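Dipeptidase AC. Metallo peptidase. MEROPS family M19 (Rhodobacter sphaeroides, PDB 3FDG) probably hydrolyses dipeptides as a metal-dependent peptidase of family M19, with a pair of metal ions held in its active site. Local coordinates at residues M134-A139 against R158-V163; E140-D145 against T168-G173; E186-A191 against S209-K214; M205-H210 against V228-N233. All coordinates share one frame; numbering follows the deposited sequence.

Interaction 1. Residues M134-A139 against R158-V163; sequences MHMEGA and RSLGPV. With MG (magnesium ion), chain F; MG (magnesium ion), chain E.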
loop_
_atom_site.group_PDB
_atom_site.type_symbol
_atom_site.label_atom_id
_atom_site.label_comp_id
_atom_site.label_asym_id
_atom_site.label_seq_id
_atom_site.Cartn_x
_atom_site.Cartn_y
_atom_site.Cartn_z
ATOM N N MET B 134 -9.006 6.950 5.186
ATOM C CA MET B 134 -8.114 7.141 4.048
ATOM C C MET B 134 -8.939 7.245 2.769
ATOM O O MET B 134 -9.632 6.265 2.344
ATOM C CB MET B 134 -7.025 6.024 3.987
ATOM C CG MET B 134 -6.019 6.158 2.810
ATOM S SD MET B 134 -4.851 4.681 2.643
ATOM C CE MET B 134 -3.979 4.752 4.253
ATOM N N HIS B 135 -8.799 8.427 2.150
ATOM C CA HIS B 135 -9.542 8.864 0.969
ATOM C C HIS B 135 -8.574 9.224 -0.174
ATOM O O HIS B 135 -7.493 9.741 0.049
ATOM C CB HIS B 135 -10.457 10.067 1.315
ATOM C CG HIS B 135 -11.116 10.665 0.106
ATOM N ND1 HIS B 135 -12.193 10.069 -0.496
ATOM C CD2 HIS B 135 -10.819 11.760 -0.650
ATOM C CE1 HIS B 135 -12.556 10.773 -1.557
ATOM N NE2 HIS B 135 -11.722 11.788 -1.686
ATOM N N MET B 136 -8.917 8.866 -1.413
ATOM C CA MET B 136 -8.090 9.247 -2.543
ATOM C C MET B 136 -8.926 10.171 -3.420
ATOM O O MET B 136 -10.013 9.795 -3.833
ATOM C CB MET B 136 -7.690 8.011 -3.375
ATOM C CG MET B 136 -6.746 8.275 -4.551
ATOM S SD MET B 136 -6.070 6.679 -5.275
ATOM C CE MET B 136 -4.926 6.291 -3.946
ATOM N N GLU B 137 -8.400 11.359 -3.691
ATOM C CA GLU B 137 -9.120 12.379 -4.476
ATOM C C GLU B 137 -8.542 12.428 -5.894
ATOM O O GLU B 137 -7.498 13.053 -6.121
ATOM C CB GLU B 137 -8.995 13.760 -3.789
ATOM C CG GLU B 137 -9.593 14.938 -4.634
ATOM C CD GLU B 137 -9.730 16.222 -3.844
ATOM O OE1 GLU B 137 -8.973 16.447 -2.899
ATOM O OE2 GLU B 137 -10.621 17.008 -4.151
ATOM N N GLY B 138 -9.158 11.690 -6.809
ATOM C CA GLY B 138 -8.583 11.537 -8.124
ATOM C C GLY B 138 -7.834 10.229 -8.056
ATOM O O GLY B 138 -7.071 9.984 -7.101
ATOM N N ALA B 139 -8.076 9.379 -9.048
ATOM C CA ALA B 139 -7.582 8.024 -9.024
ATOM C C ALA B 139 -6.316 7.813 -9.909
ATOM O O ALA B 139 -6.051 6.704 -10.403
ATOM C CB ALA B 139 -8.698 7.083 -9.465
ATOM N N ARG B 158 -10.657 3.506 1.852
ATOM C CA ARG B 158 -12.065 3.164 1.953
ATOM C C ARG B 158 -12.936 4.117 1.180
ATOM O O ARG B 158 -14.148 3.987 1.229
ATOM C CB ARG B 158 -12.530 3.088 3.419
ATOM C CG ARG B 158 -11.892 1.912 4.262
ATOM C CD ARG B 158 -12.407 0.568 3.792
ATOM N NE ARG B 158 -11.791 -0.533 4.538
ATOM C CZ ARG B 158 -10.579 -1.054 4.303
ATOM N NH1 ARG B 158 -9.797 -0.575 3.337
ATOM N NH2 ARG B 158 -10.154 -2.103 5.028
ATOM N N SER B 159 -12.335 5.076 0.470
ATOM C CA SER B 159 -13.117 6.075 -0.239
ATOM C C SER B 159 -12.290 6.539 -1.433
ATOM O O SER B 159 -11.087 6.683 -1.305
ATOM C CB SER B 159 -13.291 7.285 0.739
ATOM O OG SER B 159 -14.174 8.179 0.174
ATOM N N LEU B 160 -12.906 6.776 -2.592
ATOM C CA LEU B 160 -12.137 7.174 -3.768
ATOM C C LEU B 160 -13.023 8.044 -4.674
ATOM O O LEU B 160 -14.134 7.630 -5.045
ATOM C CB LEU B 160 -11.749 5.884 -4.574
ATOM C CG LEU B 160 -11.104 6.064 -5.954
ATOM C CD1 LEU B 160 -9.771 6.789 -5.803
ATOM C CD2 LEU B 160 -10.856 4.722 -6.666
ATOM N N GLY B 161 -12.520 9.216 -5.046
ATOM C CA GLY B 161 -13.107 9.994 -6.138
ATOM C C GLY B 161 -12.375 9.618 -7.402
ATOM O O GLY B 161 -11.138 9.803 -7.511
ATOM N N PRO B 162 -13.116 9.113 -8.408
ATOM C CA PRO B 162 -12.318 8.728 -9.576
ATOM C C PRO B 162 -11.563 9.870 -10.214
ATOM O O PRO B 162 -10.550 9.629 -10.844
ATOM C CB PRO B 162 -13.363 8.192 -10.572
ATOM C CG PRO B 162 -14.528 7.742 -9.669
ATOM C CD PRO B 162 -14.527 8.710 -8.508
ATOM N N VAL B 163 -12.067 11.095 -10.122
ATOM C CA VAL B 163 -11.351 12.252 -10.698
ATOM C C VAL B 163 -11.256 13.431 -9.732
ATOM O O VAL B 163 -12.116 13.643 -8.902
ATOM C CB VAL B 163 -12.023 12.754 -12.005
ATOM C CG1 VAL B 163 -12.138 11.624 -13.002
ATOM C CG2 VAL B 163 -13.456 13.365 -11.698
HETATM MG MG MG F . -11.553 18.823 -3.858
HETATM MG MG MG E . -8.864 17.956 -1.587
HETATM O O HOH W 1 -7.577 18.824 -2.931
HETATM O O HOH W 2 -12.385 20.988 -3.837
HETATM O O HOH W 3 -9.760 19.998 -4.945
#
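H135 and S159, on two neighbouring parallel strands, are joined by a short hydrogen bond between imidazole ND1 and serine OG, 2.8 Å long. The hydroxyl lies near the ring plane, at the ring edge, and either partner could donate. Both side chains leave the same face of the sheet, and the anti first torsion (chi1 173° for H135) turns the ring edge to the hydroxyl. Backbone bonds form the ladder: R158 N donates almost straight to M134 O at 3.0 Å, M136 N to S159 O, and G161 N to M136 O at 2.8 Å. Just past strand 130-137, G138 N reaches O of G161, the last residue of its strand, while A139 N gives a hydrogen bond to P162 O from above the carbonyl plane. E137, on the same face as H135, bridges two magnesium ions, OE1 binding one at 2.0 Å and OE2 the other at 2.1 Å. H11 and D13 share the first ion, H210 and H231 the second. On the other face M136 and L160 run side by side, M136 CB pressed tightly on L160 CD1 at 3.4 Å; A139 CB also touches that methyl. The strands belong to a beta-alpha-beta unit in which helix 147-155 covers M136 and L160, helix 190-202 packs on L160, and strands 48-56 and 205-206 continue the sheet to either side.

Interaction 2. Residues E140-D145 against T168-G173; sequences EAIGAD and TVFGHG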
loop_
_atom_site.group_PDB
_atom_site.type_symbol
_atom_site.label_atom_id
_atom_site.label_comp_id
_atom_site.label_asym_id
_atom_site.label_seq_id
_atom_site.Cartn_x
_atom_site.Cartn_y
_atom_site.Cartn_z
ATOM N N GLU B 140 -5.517 8.851 -10.082
ATOM C CA GLU B 140 -4.293 8.739 -10.888
ATOM C C GLU B 140 -3.329 7.646 -10.440
ATOM O O GLU B 140 -2.697 6.994 -11.305
ATOM C CB GLU B 140 -3.566 10.092 -10.933
ATOM C CG GLU B 140 -4.238 11.159 -11.761
ATOM C CD GLU B 140 -5.281 11.991 -10.993
ATOM O OE1 GLU B 140 -5.604 11.664 -9.829
ATOM O OE2 GLU B 140 -5.764 12.987 -11.571
ATOM N N ALA B 141 -3.233 7.393 -9.125
ATOM C CA ALA B 141 -2.296 6.385 -8.621
ATOM C C ALA B 141 -2.824 4.945 -8.916
ATOM O O ALA B 141 -2.155 3.954 -8.622
ATOM C CB ALA B 141 -2.070 6.578 -7.169
ATOM N N ILE B 142 -3.995 4.852 -9.538
ATOM C CA ILE B 142 -4.517 3.534 -9.888
ATOM C C ILE B 142 -4.461 3.354 -11.407
ATOM O O ILE B 142 -5.031 4.147 -12.158
ATOM C CB ILE B 142 -5.951 3.337 -9.361
ATOM C CG1 ILE B 142 -5.976 3.515 -7.859
ATOM C CG2 ILE B 142 -6.547 1.897 -9.694
ATOM C CD1 ILE B 142 -7.108 4.332 -7.496
ATOM N N GLY B 143 -3.758 2.312 -11.851
ATOM C CA GLY B 143 -3.716 1.985 -13.270
ATOM C C GLY B 143 -5.065 1.490 -13.758
ATOM O O GLY B 143 -5.867 0.994 -12.982
ATOM N N ALA B 144 -5.279 1.624 -15.053
ATOM C CA ALA B 144 -6.491 1.120 -15.719
ATOM C C ALA B 144 -6.775 -0.366 -15.423
ATOM O O ALA B 144 -7.919 -0.806 -15.397
ATOM C CB ALA B 144 -6.390 1.382 -17.270
ATOM N N ASP B 145 -5.721 -1.130 -15.175
ATOM C CA ASP B 145 -5.834 -2.532 -14.814
ATOM C C ASP B 145 -6.476 -2.755 -13.406
ATOM O O ASP B 145 -6.889 -3.881 -13.085
ATOM C CB ASP B 145 -4.418 -3.082 -14.814
ATOM C CG ASP B 145 -3.491 -2.182 -13.974
ATOM O OD1 ASP B 145 -2.952 -1.188 -14.544
ATOM O OD2 ASP B 145 -3.445 -2.372 -12.748
ATOM N N THR B 168 -8.477 11.784 -16.324
ATOM C CA THR B 168 -7.816 10.553 -15.842
ATOM C C THR B 168 -8.120 9.408 -16.829
ATOM O O THR B 168 -8.886 9.604 -17.768
ATOM C CB THR B 168 -8.252 10.149 -14.405
ATOM O OG1 THR B 168 -9.554 9.525 -14.437
ATOM C CG2 THR B 168 -8.259 11.339 -13.460
ATOM N N VAL B 169 -7.531 8.227 -16.650
ATOM C CA VAL B 169 -7.914 7.067 -17.511
ATOM C C VAL B 169 -9.309 6.540 -17.266
ATOM O O VAL B 169 -9.824 5.711 -18.057
ATOM C CB VAL B 169 -6.916 5.885 -17.409
ATOM C CG1 VAL B 169 -5.566 6.335 -17.922
ATOM C CG2 VAL B 169 -6.814 5.381 -15.940
ATOM N N PHE B 170 -9.949 7.064 -16.221
ATOM C CA PHE B 170 -11.285 6.596 -15.801
ATOM C C PHE B 170 -12.431 7.495 -16.300
ATOM O O PHE B 170 -13.583 7.045 -16.393
ATOM C CB PHE B 170 -11.310 6.512 -14.267
ATOM C CG PHE B 170 -10.236 5.608 -13.749
ATOM C CD1 PHE B 170 -10.255 4.245 -14.114
ATOM C CD2 PHE B 170 -9.182 6.108 -12.999
ATOM C CE1 PHE B 170 -9.242 3.364 -13.662
ATOM C CE2 PHE B 170 -8.153 5.223 -12.536
ATOM C CZ PHE B 170 -8.189 3.868 -12.868
ATOM N N GLY B 171 -12.106 8.746 -16.611
ATOM C CA GLY B 171 -13.141 9.763 -16.862
ATOM C C GLY B 171 -12.646 11.168 -16.614
ATOM O O GLY B 171 -11.416 11.427 -16.532
ATOM N N HIS B 172 -13.598 12.092 -16.472
ATOM C CA HIS B 172 -13.274 13.512 -16.574
ATOM C C HIS B 172 -13.882 14.319 -15.459
ATOM O O HIS B 172 -15.060 14.157 -15.150
ATOM C CB HIS B 172 -13.744 14.031 -17.955
ATOM C CG HIS B 172 -13.061 13.354 -19.104
ATOM N ND1 HIS B 172 -11.852 13.790 -19.609
ATOM C CD2 HIS B 172 -13.426 12.287 -19.862
ATOM C CE1 HIS B 172 -11.490 13.003 -20.612
ATOM N NE2 HIS B 172 -12.413 12.069 -20.766
ATOM N N GLY B 173 -13.066 15.184 -14.851
ATOM C CA GLY B 173 -13.516 16.143 -13.869
ATOM C C GLY B 173 -13.949 17.466 -14.483
ATOM O O GLY B 173 -13.638 17.757 -15.653
#
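I142 and F170 bring together two loops that leave adjacent strands of the TIM-barrel fold, and an ST turn at T168 shapes the second loop. No hydrogen bond crosses between the loops; side chains and the backbone of 142-144 meet by van der Waals contact. T168 places OG1 between its backbone nitrogen and carbonyl carbon (chi1 78°), where it accepts from F170 N at 3.1 Å; a backbone bond from T168 N to G171 O closes the turn further. The same rotation leaves the methyl CG2 facing E140, whose chain bends sharply at its second torsion (chi2 88°) and crosses the threonine at about a right angle. E140 OE2 thereby comes to 3.5 Å from T168 CG2, while the polar partner of this carboxylate is R166, through a salt bridge. CG2 of V169 lies over the centre of the F170 ring, 3.6 Å above the plane, and also touches CB of A144 at 4.2 Å, so that this one methyl fills the angle between the ring and the opposing loop. F170 sets CG anti to its carbonyl carbon (chi1 -57°), which sends the ring edge-on to the 142-144 backbone; I142 crosses it at about a right angle, CG2 lying 4.1 Å from F170 CZ. A191 and L195 of helix 190-202 pack on the phenyl group. The closest approach between the loops is CZ of F170, 3.2 Å from I142 O, with the carbonyl oxygen near the ring plane and at its edge.

Interaction 3. Residues E186-A191 against S209-K214; sequences EGLTEA and SHLNEK. With MG (magnesium ion), chain F.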
loop_
_atom_site.group_PDB
_atom_site.type_symbol
_atom_site.label_atom_id
_atom_site.label_comp_id
_atom_site.label_asym_id
_atom_site.label_seq_id
_atom_site.Cartn_x
_atom_site.Cartn_y
_atom_site.Cartn_z
ATOM N N GLU B 186 -16.855 14.541 -21.322
ATOM C CA GLU B 186 -17.319 13.152 -21.510
ATOM C C GLU B 186 -17.478 12.375 -20.209
ATOM O O GLU B 186 -16.922 12.762 -19.153
ATOM C CB GLU B 186 -16.379 12.364 -22.422
ATOM C CG GLU B 186 -15.940 13.092 -23.709
ATOM C CD GLU B 186 -14.632 12.485 -24.193
ATOM O OE1 GLU B 186 -14.739 11.407 -24.807
ATOM O OE2 GLU B 186 -13.510 13.033 -23.912
ATOM N N GLY B 187 -18.202 11.256 -20.302
ATOM C CA GLY B 187 -18.471 10.387 -19.153
ATOM C C GLY B 187 -17.313 9.450 -18.853
ATOM O O GLY B 187 -16.161 9.699 -19.274
ATOM N N LEU B 188 -17.617 8.383 -18.125
ATOM C CA LEU B 188 -16.599 7.424 -17.725
ATOM C C LEU B 188 -16.082 6.673 -18.926
ATOM O O LEU B 188 -16.839 6.387 -19.869
ATOM C CB LEU B 188 -17.146 6.424 -16.722
ATOM C CG LEU B 188 -17.701 7.030 -15.431
ATOM C CD1 LEU B 188 -18.092 5.908 -14.506
ATOM C CD2 LEU B 188 -16.630 7.955 -14.791
ATOM N N THR B 189 -14.780 6.385 -18.912
ATOM C CA THR B 189 -14.213 5.434 -19.864
ATOM C C THR B 189 -14.626 4.010 -19.549
ATOM O O THR B 189 -15.244 3.750 -18.521
ATOM C CB THR B 189 -12.694 5.495 -19.811
ATOM O OG1 THR B 189 -12.281 5.106 -18.495
ATOM C CG2 THR B 189 -12.264 6.912 -20.046
ATOM N N GLU B 190 -14.231 3.065 -20.404
ATOM C CA GLU B 190 -14.430 1.665 -20.077
ATOM C C GLU B 190 -13.718 1.326 -18.757
ATOM O O GLU B 190 -14.240 0.571 -17.947
ATOM C CB GLU B 190 -13.940 0.765 -21.223
ATOM C CG GLU B 190 -14.271 -0.743 -21.024
ATOM C CD GLU B 190 -13.192 -1.508 -20.223
ATOM O OE1 GLU B 190 -12.030 -1.028 -20.162
ATOM O OE2 GLU B 190 -13.492 -2.597 -19.657
ATOM N N ALA B 191 -12.514 1.871 -18.564
ATOM C CA ALA B 191 -11.767 1.673 -17.305
ATOM C C ALA B 191 -12.529 2.242 -16.105
ATOM O O ALA B 191 -12.501 1.681 -14.985
ATOM C CB ALA B 191 -10.360 2.319 -17.407
ATOM N N SER B 209 -17.721 14.210 -5.994
ATOM C CA SER B 209 -17.230 15.590 -6.050
ATOM C C SER B 209 -16.097 15.701 -7.063
ATOM O O SER B 209 -15.190 14.841 -7.058
ATOM C CB SER B 209 -16.726 16.051 -4.674
ATOM O OG SER B 209 -17.841 16.230 -3.804
ATOM N N HIS B 210 -16.157 16.754 -7.884
ATOM C CA HIS B 210 -15.234 17.033 -9.019
ATOM C C HIS B 210 -15.648 16.282 -10.283
ATOM O O HIS B 210 -15.297 16.675 -11.383
ATOM C CB HIS B 210 -13.757 16.704 -8.708
ATOM C CG HIS B 210 -13.154 17.607 -7.668
ATOM N ND1 HIS B 210 -12.625 18.849 -7.976
ATOM C CD2 HIS B 210 -12.940 17.424 -6.346
ATOM C CE1 HIS B 210 -12.147 19.412 -6.877
ATOM N NE2 HIS B 210 -12.320 18.566 -5.874
ATOM N N LEU B 211 -16.361 15.176 -10.160
ATOM C CA LEU B 211 -16.753 14.461 -11.358
ATOM C C LEU B 211 -17.781 15.307 -12.178
ATOM O O LEU B 211 -18.624 15.993 -11.567
ATOM C CB LEU B 211 -17.358 13.118 -10.929
ATOM C CG LEU B 211 -17.722 12.121 -12.029
ATOM C CD1 LEU B 211 -16.481 11.728 -12.918
ATOM C CD2 LEU B 211 -18.353 10.867 -11.470
ATOM N N ASN B 212 -17.714 15.259 -13.529
ATOM C CA ASN B 212 -18.640 16.052 -14.360
ATOM C C ASN B 212 -19.994 15.365 -14.498
ATOM O O ASN B 212 -20.193 14.237 -13.981
ATOM C CB ASN B 212 -18.046 16.437 -15.740
ATOM C CG ASN B 212 -17.833 15.226 -16.675
ATOM O OD1 ASN B 212 -18.412 14.134 -16.469
ATOM N ND2 ASN B 212 -16.987 15.411 -17.679
ATOM N N GLU B 213 -20.955 16.041 -15.116
ATOM C CA GLU B 213 -22.303 15.508 -15.109
ATOM C C GLU B 213 -22.461 14.138 -15.804
ATOM O O GLU B 213 -23.207 13.278 -15.314
ATOM C CB GLU B 213 -23.307 16.534 -15.695
ATOM C CG GLU B 213 -24.757 16.157 -15.321
ATOM C CD GLU B 213 -25.742 17.314 -15.548
ATOM O OE1 GLU B 213 -25.321 18.482 -15.620
ATOM O OE2 GLU B 213 -26.952 17.060 -15.592
ATOM N N LYS B 214 -21.843 13.956 -16.965
ATOM C CA LYS B 214 -21.933 12.662 -17.704
ATOM C C LYS B 214 -21.330 11.511 -16.856
ATOM O O LYS B 214 -21.903 10.443 -16.723
ATOM C CB LYS B 214 -21.243 12.758 -19.076
ATOM C CG LYS B 214 -22.056 13.584 -20.086
ATOM C CD LYS B 214 -21.514 13.397 -21.521
ATOM C CE LYS B 214 -22.255 14.326 -22.498
ATOM N NZ LYS B 214 -21.913 15.772 -22.247
HETATM MG MG MG F . -11.553 18.823 -3.858
HETATM O O HOH W 2 -12.385 20.988 -3.837
HETATM O O HOH W 3 -9.760 19.998 -4.945
#
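N212 reaches across to E186 with its amide, and this one hydrogen bond fixes the close part of the contact. ND2 donates to the carbonyl O of E186 at 3.0 Å, with an N-H...O angle of 158°; the acceptor lies in the amide plane, although the donor sits above the carbonyl plane. The side chain turns CG between its own nitrogen and carbonyl carbon (chi1 67°), and from there its OD1 caps a backbone nitrogen at the start of helix 213-222. One amide thus serves two backbones, and an alanine here would probably leave the E186 carbonyl without this donor and the first turn of the helix without its side-chain cap. Equally close, K214 rests its CB against G187 N at 3.6 Å. A lighter, buried contact joins CD2 of L188 to CD1 of L211 at 4.2 Å, and both leucines pack on V219 of the same helix. The solvent side is loose: the ammonium group of K214 extends away to a salt bridge with D183, and E186, whose side chain sets off away from the partner segment, is exposed. T189 caps helix 190-202 in the same manner as N212, so the arrangement joins two N-capped helix starts of a TIM barrel, the second starting shortly after H210, a magnesium ligand in the loop that follows strand 205-206.

Interaction 4. Residues M205-H210 against V228-N233; sequences MLDLSH and VATHSN. With MG (magnesium ion), chain F.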
loop_
_atom_site.group_PDB
_atom_site.type_symbol
_atom_site.label_atom_id
_atom_site.label_comp_id
_atom_site.label_asym_id
_atom_site.label_seq_id
_atom_site.Cartn_x
_atom_site.Cartn_y
_atom_site.Cartn_z
ATOM N N MET B 205 -16.101 3.411 -0.949
ATOM C CA MET B 205 -17.150 4.418 -1.266
ATOM C C MET B 205 -16.646 5.281 -2.410
ATOM O O MET B 205 -15.516 5.746 -2.384
ATOM C CB MET B 205 -17.369 5.293 -0.016
ATOM C CG MET B 205 -18.485 6.361 -0.113
ATOM S SD MET B 205 -18.179 7.807 1.076
ATOM C CE MET B 205 -17.054 8.654 -0.039
ATOM N N LEU B 206 -17.478 5.460 -3.426
ATOM C CA LEU B 206 -17.197 6.369 -4.507
ATOM C C LEU B 206 -17.600 7.804 -4.142
ATOM O O LEU B 206 -18.691 8.035 -3.558
ATOM C CB LEU B 206 -17.963 5.917 -5.753
ATOM C CG LEU B 206 -17.449 4.569 -6.249
ATOM C CD1 LEU B 206 -18.532 3.796 -7.103
ATOM C CD2 LEU B 206 -16.200 4.793 -7.144
ATOM N N ASP B 207 -16.713 8.751 -4.485
ATOM C CA ASP B 207 -16.945 10.165 -4.200
ATOM C C ASP B 207 -17.111 10.893 -5.534
ATOM O O ASP B 207 -16.179 10.906 -6.369
ATOM C CB ASP B 207 -15.782 10.749 -3.385
ATOM C CG ASP B 207 -15.957 12.239 -3.112
ATOM O OD1 ASP B 207 -17.034 12.792 -3.421
ATOM O OD2 ASP B 207 -15.023 12.861 -2.592
ATOM N N LEU B 208 -18.282 11.513 -5.743
ATOM C CA LEU B 208 -18.596 12.159 -7.038
ATOM C C LEU B 208 -18.184 13.638 -7.098
ATOM O O LEU B 208 -18.308 14.264 -8.137
ATOM C CB LEU B 208 -20.101 12.089 -7.326
ATOM C CG LEU B 208 -20.707 10.666 -7.290
ATOM C CD1 LEU B 208 -22.200 10.614 -7.416
ATOM C CD2 LEU B 208 -20.057 9.815 -8.354
ATOM N N SER B 209 -17.721 14.210 -5.994
ATOM C CA SER B 209 -17.230 15.590 -6.050
ATOM C C SER B 209 -16.097 15.701 -7.063
ATOM O O SER B 209 -15.190 14.841 -7.058
ATOM C CB SER B 209 -16.726 16.051 -4.674
ATOM O OG SER B 209 -17.841 16.230 -3.804
ATOM N N HIS B 210 -16.157 16.754 -7.884
ATOM C CA HIS B 210 -15.234 17.033 -9.019
ATOM C C HIS B 210 -15.648 16.282 -10.283
ATOM O O HIS B 210 -15.297 16.675 -11.383
ATOM C CB HIS B 210 -13.757 16.704 -8.708
ATOM C CG HIS B 210 -13.154 17.607 -7.668
ATOM N ND1 HIS B 210 -12.625 18.849 -7.976
ATOM C CD2 HIS B 210 -12.940 17.424 -6.346
ATOM C CE1 HIS B 210 -12.147 19.412 -6.877
ATOM N NE2 HIS B 210 -12.320 18.566 -5.874
ATOM N N VAL B 228 -22.546 9.527 -3.355
ATOM C CA VAL B 228 -21.952 10.431 -2.391
ATOM C C VAL B 228 -21.138 11.507 -3.063
ATOM O O VAL B 228 -20.345 11.215 -3.951
ATOM C CB VAL B 228 -20.962 9.653 -1.457
ATOM C CG1 VAL B 228 -20.290 10.598 -0.452
ATOM C CG2 VAL B 228 -21.685 8.504 -0.716
ATOM N N ALA B 229 -21.243 12.738 -2.543
ATOM C CA ALA B 229 -20.385 13.841 -2.993
ATOM C C ALA B 229 -19.908 14.424 -1.697
ATOM O O ALA B 229 -20.705 14.974 -0.933
ATOM C CB ALA B 229 -21.186 14.858 -3.810
ATOM N N THR B 230 -18.632 14.241 -1.402
ATOM C CA THR B 230 -18.110 14.558 -0.047
ATOM C C THR B 230 -17.963 16.022 0.197
ATOM O O THR B 230 -17.875 16.467 1.352
ATOM C CB THR B 230 -16.708 13.915 0.232
ATOM O OG1 THR B 230 -15.739 14.364 -0.714
ATOM C CG2 THR B 230 -16.812 12.329 0.218
ATOM N N HIS B 231 -17.891 16.766 -0.880
ATOM C CA HIS B 231 -17.613 18.220 -0.745
ATOM C C HIS B 231 -18.116 19.037 -1.932
ATOM O O HIS B 231 -17.333 19.517 -2.773
ATOM C CB HIS B 231 -16.155 18.524 -0.316
ATOM C CG HIS B 231 -15.052 18.156 -1.297
ATOM N ND1 HIS B 231 -14.879 16.888 -1.822
ATOM C CD2 HIS B 231 -14.029 18.908 -1.798
ATOM C CE1 HIS B 231 -13.813 16.878 -2.606
ATOM N NE2 HIS B 231 -13.260 18.075 -2.580
ATOM N N SER B 232 -19.434 19.243 -1.943
ATOM C CA SER B 232 -20.108 19.944 -3.050
ATOM C C SER B 232 -21.376 20.564 -2.525
ATOM O O SER B 232 -22.034 20.003 -1.623
ATOM C CB SER B 232 -20.513 18.965 -4.192
ATOM O OG SER B 232 -19.398 18.271 -4.778
ATOM N N ASN B 233 -21.749 21.694 -3.132
ATOM C CA ASN B 233 -22.923 22.439 -2.652
ATOM C C ASN B 233 -24.041 22.462 -3.713
ATOM O O ASN B 233 -24.060 21.622 -4.643
ATOM C CB ASN B 233 -22.496 23.848 -2.132
ATOM C CG ASN B 233 -21.420 23.793 -1.034
ATOM O OD1 ASN B 233 -21.314 22.822 -0.296
ATOM N ND2 ASN B 233 -20.592 24.828 -0.964
HETATM MG MG MG F . -11.553 18.823 -3.858
HETATM O O HOH W 4 -21.012 7.725 -5.204
HETATM O O HOH W 2 -12.385 20.988 -3.837
HETATM O O HOH W 3 -9.760 19.998 -4.945
#
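V228 opens the contact with L208, its carbonyl O taking the L208 N-H at 2.7 Å in the carbonyl plane, while its CG1 packs at 3.8 Å on the terminal methyl CE of M205. Water 4 links V228 N and L206 O. Next, A229 lays CB beside OG of S209. T230 then meets D207 twice, N donating to OD1 at 3.0 Å and the hydroxyl to OD2; D207 CG stands anti to its own nitrogen (chi1 178°), carrying the carboxylate there. S209 N reaches OD1 from the opposite face, closing an Asx turn. T230 OG1 also accepts from H231 ND1 at 2.9 Å, so the aspartate orients the threonine and the threonine the imidazole. Replacing D207 by a leucine would probably deprive T230 and S209 of their acceptor and let the H231 ring turn more freely. H231 N donates to S209 OG at 3.0 Å, and its NE2 joins H210 NE2 on one magnesium ion, at 2.3 and 2.2 Å; ND1 of H210 is hydrogen-bonded to S165. S232 OG hydrogen-bonds to S209 OG. With E137 the histidines form half of the binuclear metal site, at the C-terminal ends of the barrel strands, the usual place of a TIM-barrel active site.

Overall arrangement
Interactions 1 and 4 are buried near the centre of the chain, and strands 157-161 and 205-206, neighbours in the sheet, link them; interactions 2 and 3 lie farther out, in partly buried loops and helix starts. Their chemistry follows that division. The inner pair is rich in backbone and side-chain hydrogen bonds and supplies E137, H210 and H231 to one magnesium ion. Interaction 2 relies on van der Waals fit, and interaction 3 on a single hydrogen bond with a few apolar contacts. The outer two are nevertheless joined, since T189 bonds to V169 and F170. Residues 209-210 belong to both interactions 3 and 4, connecting the outer loops to the metal site.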